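Side-chain contacts in possible metal-dependent hydrolase (PDB 3RPC), which probably hydrolyses a substrate not yet identified, using a pair of zinc ions held in a metallo-beta-lactamase fold: residues Thr5-Ile10 with Ile223-Asp228; Gly15-Lys20 with Phe24-Phe29. All coordinates share one frame; numbering follows the deposited sequence.

Contact 1. Residues Thr5-Ile10 with Ile223-Asp228. With ZN (zinc ion), chain F.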
ATOM      1  N   THR A   5      17.600 -19.241 -16.196  1.00 30.33           N
ATOM      2  CA  THR A   5      17.056 -18.256 -15.265  1.00 26.82           C
ATOM      3  C   THR A   5      18.165 -17.560 -14.492  1.00 23.95           C
ATOM      4  O   THR A   5      18.952 -18.204 -13.799  1.00 23.85           O
ATOM      5  CB  THR A   5      16.032 -18.889 -14.310  1.00 27.18           C
ATOM      6  OG1 THR A   5      14.960 -19.437 -15.089  1.00 31.95           O
ATOM      7  CG2 THR A   5      15.474 -17.848 -13.348  1.00 22.42           C
ATOM      8  N   GLN A   6      18.220 -16.238 -14.619  1.00 19.26           N
ATOM      9  CA  GLN A   6      19.354 -15.478 -14.127  1.00 19.73           C
ATOM     10  C   GLN A   6      19.018 -14.001 -13.998  1.00 16.79           C
ATOM     11  O   GLN A   6      18.057 -13.505 -14.606  1.00 18.39           O
ATOM     12  CB  GLN A   6      20.541 -15.635 -15.083  1.00 20.70           C
ATOM     13  CG  GLN A   6      20.256 -15.102 -16.482  1.00 21.29           C
ATOM     14  CD  GLN A   6      21.478 -15.098 -17.369  1.00 23.99           C
ATOM     15  OE1 GLN A   6      22.224 -16.076 -17.418  1.00 24.58           O
ATOM     16  NE2 GLN A   6      21.706 -13.985 -18.053  1.00 24.42           N
ATOM     17  N   TYR A   7      19.829 -13.306 -13.205  1.00 17.12           N
ATOM     18  CA  TYR A   7      19.742 -11.861 -13.086  1.00 16.43           C
ATOM     19  C   TYR A   7      21.091 -11.260 -13.454  1.00 16.38           C
ATOM     20  O   TYR A   7      22.108 -11.567 -12.832  1.00 18.70           O
ATOM     21  CB  TYR A   7      19.325 -11.440 -11.662  1.00 18.54           C
ATOM     22  CG  TYR A   7      19.349  -9.938 -11.470  1.00 16.62           C
ATOM     23  CD1 TYR A   7      18.337  -9.138 -11.984  1.00 17.98           C
ATOM     24  CD2 TYR A   7      20.399  -9.316 -10.803  1.00 17.99           C
ATOM     25  CE1 TYR A   7      18.365  -7.761 -11.839  1.00 17.81           C
ATOM     26  CE2 TYR A   7      20.430  -7.938 -10.647  1.00 17.33           C
ATOM     27  CZ  TYR A   7      19.413  -7.167 -11.170  1.00 16.59           C
ATOM     28  OH  TYR A   7      19.453  -5.799 -11.034  1.00 18.95           O
ATOM     29  N   THR A   8      21.102 -10.423 -14.481  1.00 16.96           N
ATOM     30  CA  THR A   8      22.298  -9.684 -14.836  1.00 18.03           C
ATOM     31  C   THR A   8      22.154  -8.263 -14.334  1.00 18.02           C
ATOM     32  O   THR A   8      21.278  -7.519 -14.784  1.00 17.18           O
ATOM     33  CB  THR A   8      22.517  -9.655 -16.356  1.00 18.83           C
ATOM     34  OG1 THR A   8      22.737 -10.991 -16.833  1.00 21.37           O
ATOM     35  CG2 THR A   8      23.723  -8.795 -16.688  1.00 20.66           C
ATOM     36  N   HIS A   9      22.996  -7.878 -13.384  1.00 15.72           N
ATOM     37  CA  HIS A   9      22.927  -6.515 -12.909  1.00 15.13           C
ATOM     38  C   HIS A   9      23.532  -5.563 -13.928  1.00 18.02           C
ATOM     39  O   HIS A   9      24.556  -5.881 -14.525  1.00 19.60           O
ATOM     40  CB  HIS A   9      23.620  -6.324 -11.567  1.00 15.77           C
ATOM     41  CG  HIS A   9      23.287  -5.007 -10.966  1.00 15.12           C
ATOM     42  ND1 HIS A   9      21.981  -4.599 -10.807  1.00 18.20           N
ATOM     43  CD2 HIS A   9      24.064  -3.972 -10.568  1.00 18.40           C
ATOM     44  CE1 HIS A   9      21.967  -3.379 -10.305  1.00 19.59           C
ATOM     45  NE2 HIS A   9      23.215  -2.977 -10.151  1.00 17.74           N
ATOM     46  N   ILE A  10      22.900  -4.411 -14.144  1.00 16.12           N
ATOM     47  CA  ILE A  10      23.435  -3.428 -15.096  1.00 16.40           C
ATOM     48  C   ILE A  10      24.048  -2.234 -14.353  1.00 16.19           C
ATOM     49  O   ILE A  10      25.265  -2.056 -14.358  1.00 16.21           O
ATOM     50  CB  ILE A  10      22.386  -2.980 -16.140  1.00 18.30           C
ATOM     51  CG1 ILE A  10      21.862  -4.192 -16.922  1.00 20.34           C
ATOM     52  CG2 ILE A  10      22.986  -1.950 -17.105  1.00 17.90           C
ATOM     53  CD1 ILE A  10      22.928  -4.955 -17.680  1.00 21.79           C
ATOM     54  N   ILE A 223      19.878 -10.309  -3.283  1.00 15.37           N
ATOM     55  CA  ILE A 223      20.735  -9.592  -4.221  1.00 15.25           C
ATOM     56  C   ILE A 223      20.580  -8.110  -3.932  1.00 14.83           C
ATOM     57  O   ILE A 223      19.485  -7.566  -4.087  1.00 15.92           O
ATOM     58  CB  ILE A 223      20.333  -9.891  -5.691  1.00 14.45           C
ATOM     59  CG1 ILE A 223      20.454 -11.393  -5.970  1.00 17.95           C
ATOM     60  CG2 ILE A 223      21.212  -9.100  -6.659  1.00 16.96           C
ATOM     61  CD1 ILE A 223      19.958 -11.835  -7.361  1.00 17.46           C
ATOM     62  N   ALA A 224      21.661  -7.464  -3.492  1.00 13.81           N
ATOM     63  CA  ALA A 224      21.629  -6.051  -3.129  1.00 13.83           C
ATOM     64  C   ALA A 224      22.122  -5.161  -4.263  1.00 16.03           C
ATOM     65  O   ALA A 224      23.231  -5.354  -4.782  1.00 16.55           O
ATOM     66  CB  ALA A 224      22.455  -5.808  -1.860  1.00 14.49           C
ATOM     67  N   VAL A 225      21.297  -4.188  -4.636  1.00 14.59           N
ATOM     68  CA  VAL A 225      21.597  -3.291  -5.751  1.00 14.59           C
ATOM     69  C   VAL A 225      21.257  -1.835  -5.404  1.00 14.88           C
ATOM     70  O   VAL A 225      21.100  -1.504  -4.226  1.00 14.74           O
ATOM     71  CB  VAL A 225      20.869  -3.738  -7.047  1.00 11.71           C
ATOM     72  CG1 VAL A 225      21.320  -5.146  -7.444  1.00 16.30           C
ATOM     73  CG2 VAL A 225      19.353  -3.687  -6.871  1.00 15.34           C
ATOM     74  N   HIS A 226      21.151  -0.974  -6.418  1.00 15.53           N
ATOM     75  CA  HIS A 226      20.835   0.450  -6.235  1.00 13.36           C
ATOM     76  C   HIS A 226      21.976   1.194  -5.531  1.00 13.17           C
ATOM     77  O   HIS A 226      21.753   2.069  -4.696  1.00 15.41           O
ATOM     78  CB  HIS A 226      19.492   0.630  -5.489  1.00 14.07           C
ATOM     79  CG  HIS A 226      18.807   1.938  -5.762  1.00 14.03           C
ATOM     80  ND1 HIS A 226      19.385   3.155  -5.475  1.00 15.54           N
ATOM     81  CD2 HIS A 226      17.583   2.219  -6.276  1.00 14.99           C
ATOM     82  CE1 HIS A 226      18.556   4.129  -5.811  1.00 18.37           C
ATOM     83  NE2 HIS A 226      17.454   3.587  -6.299  1.00 16.39           N
HETATM   84  N   MSE A 227      23.211   0.867  -5.908  1.00 13.44           N
HETATM   85  CA  MSE A 227      24.374   1.471  -5.270  1.00 14.70           C
HETATM   86  C   MSE A 227      25.405   2.018  -6.253  1.00 15.18           C
HETATM   87  O   MSE A 227      25.409   1.662  -7.437  1.00 16.88           O
HETATM   88  CB  MSE A 227      25.045   0.456  -4.345  1.00 15.37           C
HETATM   89  CG  MSE A 227      24.182   0.141  -3.127  1.00 14.20           C
HETATM   90 SE   MSE A 227      24.869  -1.264  -1.967  0.72 15.99          SE
HETATM   91  CE  MSE A 227      24.355  -2.796  -3.046  1.00 19.18           C
ATOM     92  N   ASP A 228      26.261   2.889  -5.723  1.00 14.16           N
ATOM     93  CA  ASP A 228      27.448   3.375  -6.419  1.00 14.55           C
ATOM     94  C   ASP A 228      27.118   4.021  -7.769  1.00 16.53           C
ATOM     95  O   ASP A 228      27.931   3.959  -8.700  1.00 18.62           O
ATOM     96  CB  ASP A 228      28.456   2.235  -6.630  1.00 16.46           C
ATOM     97  CG  ASP A 228      28.918   1.576  -5.327  1.00 19.04           C
ATOM     98  OD1 ASP A 228      28.584   2.060  -4.238  1.00 20.55           O
ATOM     99  OD2 ASP A 228      29.628   0.550  -5.413  1.00 25.30           O
TER
HETATM  100 ZN    ZN F 302      15.696   4.915  -6.820  0.71 16.48          ZN
HETATM  101  O   HOH W   1      25.123  -0.269  -9.532  1.00 16.38           O
HETATM  102  O   HOH W   2      14.526   6.862  -7.206  1.00 22.04           O
HETATM  103  O   HOH W   3      16.328   6.247  -4.723  1.00 16.97           O
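Val225 lays its CG1 methyl over one face of the His9 imidazole, a CH-pi contact in which the carbon stands 3.7 Å from the centroid of the His9 ring and 26° off the ring normal. The methyl is displaced toward the rim on the side of ND1 and CE1, and Val225 CG1 comes to 3.4 Å from His9 CE1. CG1 of Val225 is anti to its own carbonyl carbon (chi1 -61°), the rotation that carries this methyl across to the ring.

At the edge of the same imidazole, in its plane, sits the end of Tyr7: Tyr7 OH and His9 ND1 are hydrogen-bonded at 2.8 Å, a link between alternate residues of one strand that helps fix how the imidazole is turned. The phenol ring itself packs obliquely on aliphatic carbon, with Tyr7 CE2 4.2 Å from Ile223 CG2 and Val225 CG1 near its hydroxyl end.

Strands 6-11 and 221-225 belong to the two different sheets of the alpha-beta/beta-alpha sandwich of the metallo-beta-lactamase superfamily. The axes of the segments 6-10 and 223-225 come within 9.7 Å and run nearly parallel, at 19°, so the contact is made by buried side chains in the layer between the sheets.

Just past Val225 the chain leaves the strand, and His226, whose CB points away from strand 6-11, binds a zinc ion through NE2 at 2.3 Å; Asp76, His77 and Asp168 complete the protein ligands. Water 1 bridges the two segments at this end, donating to Met227 O at 2.9 Å and lying at the imidazole edge of His9, where its bond to NE2 is weak.

Contact 2. Residues Gly15-Lys20 with Phe24-Phe29; sequences GKLTIK and FLIDPF
Gly15 pairs with Ile26 in an antiparallel hairpin: Ile26 N donates to Gly15 O at 2.8 Å, almost straight (175°), whereas the return bond from Gly15 N to Ile26 O is weak at 3.3 Å. Carbon gathers round the same glycine carbonyl, for Ile26 CB lies 3.6 Å from Gly15 O and the CD1 methyl of Leu25 approaches it as well.

Lys16 faces Leu25 in a non-hydrogen-bonded pair. Its CA leans on the partner strand through a CA-H...O contact, Lys16 CA to Phe24 O at 3.2 Å, and its CG meets the CD1 methyl of Leu25 at 4.0 Å. Beyond that the lysine chain bends at chi3 and leads away, its NZ bonding to the carbonyl of Leu61.

Leu17 makes two bonds to Phe24: Leu17 N to Phe24 O, and Phe24 N to Leu17 O at 2.8 Å. Leu17 O also lies near the plane of the Phe24 ring, at its edge, 3.6 Å from Phe24 CD2. On this face, opposite Lys16 and Leu25, the CB of Leu17 meets Ile26 CD1 at 3.9 Å; with CG1 anti to the carbonyl carbon (chi1 -69°) and chi2 extended, Ile26 reaches diagonally past Gly15. Phe155 of the second sheet covers Leu17 and Ile19 and also meets the ring of Phe24, so this face belongs to the core of the sandwich.

Backbone bonding therefore sets the register, while the chemistry divides by face: aliphatic and aromatic carbon fills the inter-sheet layer, and the face of Lys16 admits a chain ending in a charge.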
ATOM      1  N   GLY A  15      18.557  -3.741 -14.318  1.00 16.29           N
ATOM      2  CA  GLY A  15      19.027  -5.107 -14.462  1.00 15.59           C
ATOM      3  C   GLY A  15      18.232  -5.827 -15.526  1.00 16.15           C
ATOM      4  O   GLY A  15      17.228  -5.305 -16.007  1.00 16.64           O
ATOM      5  N   LYS A  16      18.689  -7.015 -15.906  1.00 16.40           N
ATOM      6  CA  LYS A  16      17.951  -7.860 -16.835  1.00 17.51           C
ATOM      7  C   LYS A  16      17.665  -9.189 -16.149  1.00 17.28           C
ATOM      8  O   LYS A  16      18.592  -9.917 -15.769  1.00 18.55           O
ATOM      9  CB  LYS A  16      18.740  -8.071 -18.136  1.00 19.65           C
ATOM     10  CG  LYS A  16      18.942  -6.786 -18.945  1.00 19.47           C
ATOM     11  CD  LYS A  16      20.010  -6.945 -20.045  1.00 25.46           C
ATOM     12  CE  LYS A  16      19.567  -7.886 -21.139  1.00 27.43           C
ATOM     13  NZ  LYS A  16      20.607  -7.913 -22.217  1.00 21.47           N
ATOM     14  N   LEU A  17      16.379  -9.479 -15.963  1.00 16.90           N
ATOM     15  CA  LEU A  17      15.939 -10.695 -15.304  1.00 16.81           C
ATOM     16  C   LEU A  17      15.425 -11.653 -16.355  1.00 17.13           C
ATOM     17  O   LEU A  17      14.447 -11.364 -17.043  1.00 18.50           O
ATOM     18  CB  LEU A  17      14.827 -10.383 -14.298  1.00 17.41           C
ATOM     19  CG  LEU A  17      14.191 -11.580 -13.586  1.00 17.47           C
ATOM     20  CD1 LEU A  17      15.228 -12.286 -12.715  1.00 18.45           C
ATOM     21  CD2 LEU A  17      12.993 -11.145 -12.738  1.00 17.20           C
ATOM     22  N   THR A  18      16.088 -12.793 -16.488  1.00 16.40           N
ATOM     23  CA  THR A  18      15.655 -13.781 -17.473  1.00 19.11           C
ATOM     24  C   THR A  18      15.008 -14.929 -16.743  1.00 21.82           C
ATOM     25  O   THR A  18      15.593 -15.502 -15.827  1.00 21.80           O
ATOM     26  CB  THR A  18      16.823 -14.334 -18.306  1.00 17.67           C
ATOM     27  OG1 THR A  18      17.466 -13.268 -19.017  1.00 20.04           O
ATOM     28  CG2 THR A  18      16.308 -15.371 -19.306  1.00 20.99           C
ATOM     29  N   ILE A  19      13.786 -15.254 -17.144  1.00 21.43           N
ATOM     30  CA  ILE A  19      13.063 -16.376 -16.571  1.00 20.76           C
ATOM     31  C   ILE A  19      12.526 -17.122 -17.771  1.00 23.87           C
ATOM     32  O   ILE A  19      11.783 -16.556 -18.572  1.00 24.84           O
ATOM     33  CB  ILE A  19      11.896 -15.919 -15.691  1.00 24.27           C
ATOM     34  CG1 ILE A  19      12.397 -15.074 -14.523  1.00 22.90           C
ATOM     35  CG2 ILE A  19      11.119 -17.120 -15.162  1.00 29.04           C
ATOM     36  CD1 ILE A  19      11.259 -14.480 -13.690  1.00 27.36           C
ATOM     37  N   LYS A  20      12.930 -18.380 -17.912  1.00 30.65           N
ATOM     38  CA  LYS A  20      12.596 -19.146 -19.106  1.00 30.67           C
ATOM     39  C   LYS A  20      13.138 -18.436 -20.349  1.00 29.42           C
ATOM     40  O   LYS A  20      14.325 -18.110 -20.401  1.00 35.70           O
ATOM     41  CB  LYS A  20      11.088 -19.393 -19.178  1.00 32.37           C
ATOM     42  CG  LYS A  20      10.637 -20.582 -18.318  1.00 40.30           C
ATOM     43  CD  LYS A  20       9.245 -20.394 -17.739  1.00 42.13           C
ATOM     44  CE  LYS A  20       8.678 -21.700 -17.177  1.00 37.10           C
ATOM     45  NZ  LYS A  20       9.713 -22.622 -16.623  1.00 33.07           N
ATOM     46  N   PHE A  24      13.303  -9.578 -18.892  1.00 16.92           N
ATOM     47  CA  PHE A  24      12.772  -8.293 -18.489  1.00 16.68           C
ATOM     48  C   PHE A  24      13.901  -7.308 -18.239  1.00 17.99           C
ATOM     49  O   PHE A  24      14.780  -7.564 -17.409  1.00 17.88           O
ATOM     50  CB  PHE A  24      11.985  -8.430 -17.177  1.00 16.13           C
ATOM     51  CG  PHE A  24      10.800  -9.350 -17.260  1.00 16.33           C
ATOM     52  CD1 PHE A  24       9.576  -8.887 -17.734  1.00 18.42           C
ATOM     53  CD2 PHE A  24      10.896 -10.671 -16.847  1.00 18.25           C
ATOM     54  CE1 PHE A  24       8.472  -9.727 -17.800  1.00 18.06           C
ATOM     55  CE2 PHE A  24       9.791 -11.524 -16.909  1.00 18.31           C
ATOM     56  CZ  PHE A  24       8.579 -11.046 -17.381  1.00 19.42           C
ATOM     57  N   LEU A  25      13.863  -6.176 -18.934  1.00 16.97           N
ATOM     58  CA  LEU A  25      14.720  -5.047 -18.592  1.00 15.83           C
ATOM     59  C   LEU A  25      14.018  -4.258 -17.492  1.00 15.30           C
ATOM     60  O   LEU A  25      12.916  -3.737 -17.691  1.00 16.92           O
ATOM     61  CB  LEU A  25      14.969  -4.173 -19.833  1.00 16.62           C
ATOM     62  CG  LEU A  25      15.758  -2.885 -19.599  1.00 15.63           C
ATOM     63  CD1 LEU A  25      17.159  -3.192 -19.111  1.00 17.15           C
ATOM     64  CD2 LEU A  25      15.823  -2.036 -20.879  1.00 16.80           C
ATOM     65  N   ILE A  26      14.664  -4.199 -16.333  1.00 15.17           N
ATOM     66  CA  ILE A  26      14.085  -3.574 -15.149  1.00 14.99           C
ATOM     67  C   ILE A  26      14.630  -2.162 -14.936  1.00 15.81           C
ATOM     68  O   ILE A  26      15.844  -1.944 -14.975  1.00 15.76           O
ATOM     69  CB  ILE A  26      14.375  -4.436 -13.914  1.00 15.73           C
ATOM     70  CG1 ILE A  26      13.589  -5.746 -14.002  1.00 18.48           C
ATOM     71  CG2 ILE A  26      14.022  -3.687 -12.627  1.00 15.43           C
ATOM     72  CD1 ILE A  26      14.049  -6.808 -13.019  1.00 19.53           C
ATOM     73  N   ASP A  27      13.709  -1.216 -14.743  1.00 15.69           N
ATOM     74  CA  ASP A  27      14.016   0.152 -14.325  1.00 14.62           C
ATOM     75  C   ASP A  27      15.227   0.753 -15.047  1.00 15.09           C
ATOM     76  O   ASP A  27      16.213   1.133 -14.409  1.00 15.53           O
ATOM     77  CB  ASP A  27      14.200   0.201 -12.800  1.00 15.14           C
ATOM     78  CG  ASP A  27      12.882   0.032 -12.051  1.00 17.65           C
ATOM     79  OD1 ASP A  27      11.852  -0.232 -12.695  1.00 16.52           O
ATOM     80  OD2 ASP A  27      12.879   0.144 -10.806  1.00 16.05           O
ATOM     81  N   PRO A  28      15.134   0.885 -16.377  1.00 14.47           N
ATOM     82  CA  PRO A  28      16.283   1.344 -17.169  1.00 16.00           C
ATOM     83  C   PRO A  28      16.564   2.843 -17.038  1.00 14.11           C
ATOM     84  O   PRO A  28      15.763   3.680 -17.477  1.00 15.73           O
ATOM     85  CB  PRO A  28      15.861   1.007 -18.604  1.00 15.21           C
ATOM     86  CG  PRO A  28      14.373   1.158 -18.563  1.00 15.28           C
ATOM     87  CD  PRO A  28      13.978   0.567 -17.235  1.00 14.48           C
ATOM     88  N   PHE A  29      17.707   3.147 -16.430  1.00 14.38           N
ATOM     89  CA  PHE A  29      18.245   4.489 -16.307  1.00 13.66           C
ATOM     90  C   PHE A  29      19.574   4.385 -17.027  1.00 15.03           C
ATOM     91  O   PHE A  29      20.530   3.834 -16.489  1.00 17.18           O
ATOM     92  CB  PHE A  29      18.418   4.786 -14.807  1.00 16.56           C
ATOM     93  CG  PHE A  29      19.309   5.966 -14.475  1.00 16.19           C
ATOM     94  CD1 PHE A  29      19.258   7.149 -15.202  1.00 19.41           C
ATOM     95  CD2 PHE A  29      20.158   5.903 -13.375  1.00 15.84           C
ATOM     96  CE1 PHE A  29      20.071   8.231 -14.861  1.00 19.52           C
ATOM     97  CE2 PHE A  29      20.961   6.979 -13.026  1.00 20.43           C
ATOM     98  CZ  PHE A  29      20.918   8.144 -13.766  1.00 20.21           C
TER

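From the N terminus, strand 6-11, which carries most of residues 5-10, is the first of one sheet and pairs with the next strand, whose residues 15-20 open contact 2; Gln6 with Thr18 and Thr8 with Lys16 are joined through their backbones. Contact 2 closes at once, after a tight hairpin turn, on residues 24-29, whose strand is hydrogen-bonded in turn to strand 67-69. Contact 1 closes only some 200 residues later, on residues 223-228, the end of a strand of the second sheet and the loop after it, so the hairpin is nested inside. One contact thus builds a sheet, the other packs two together. Both lead toward the zinc site: His226 binds one ion with His77, and Asp27 is hydrogen-bonded to His77 ND1.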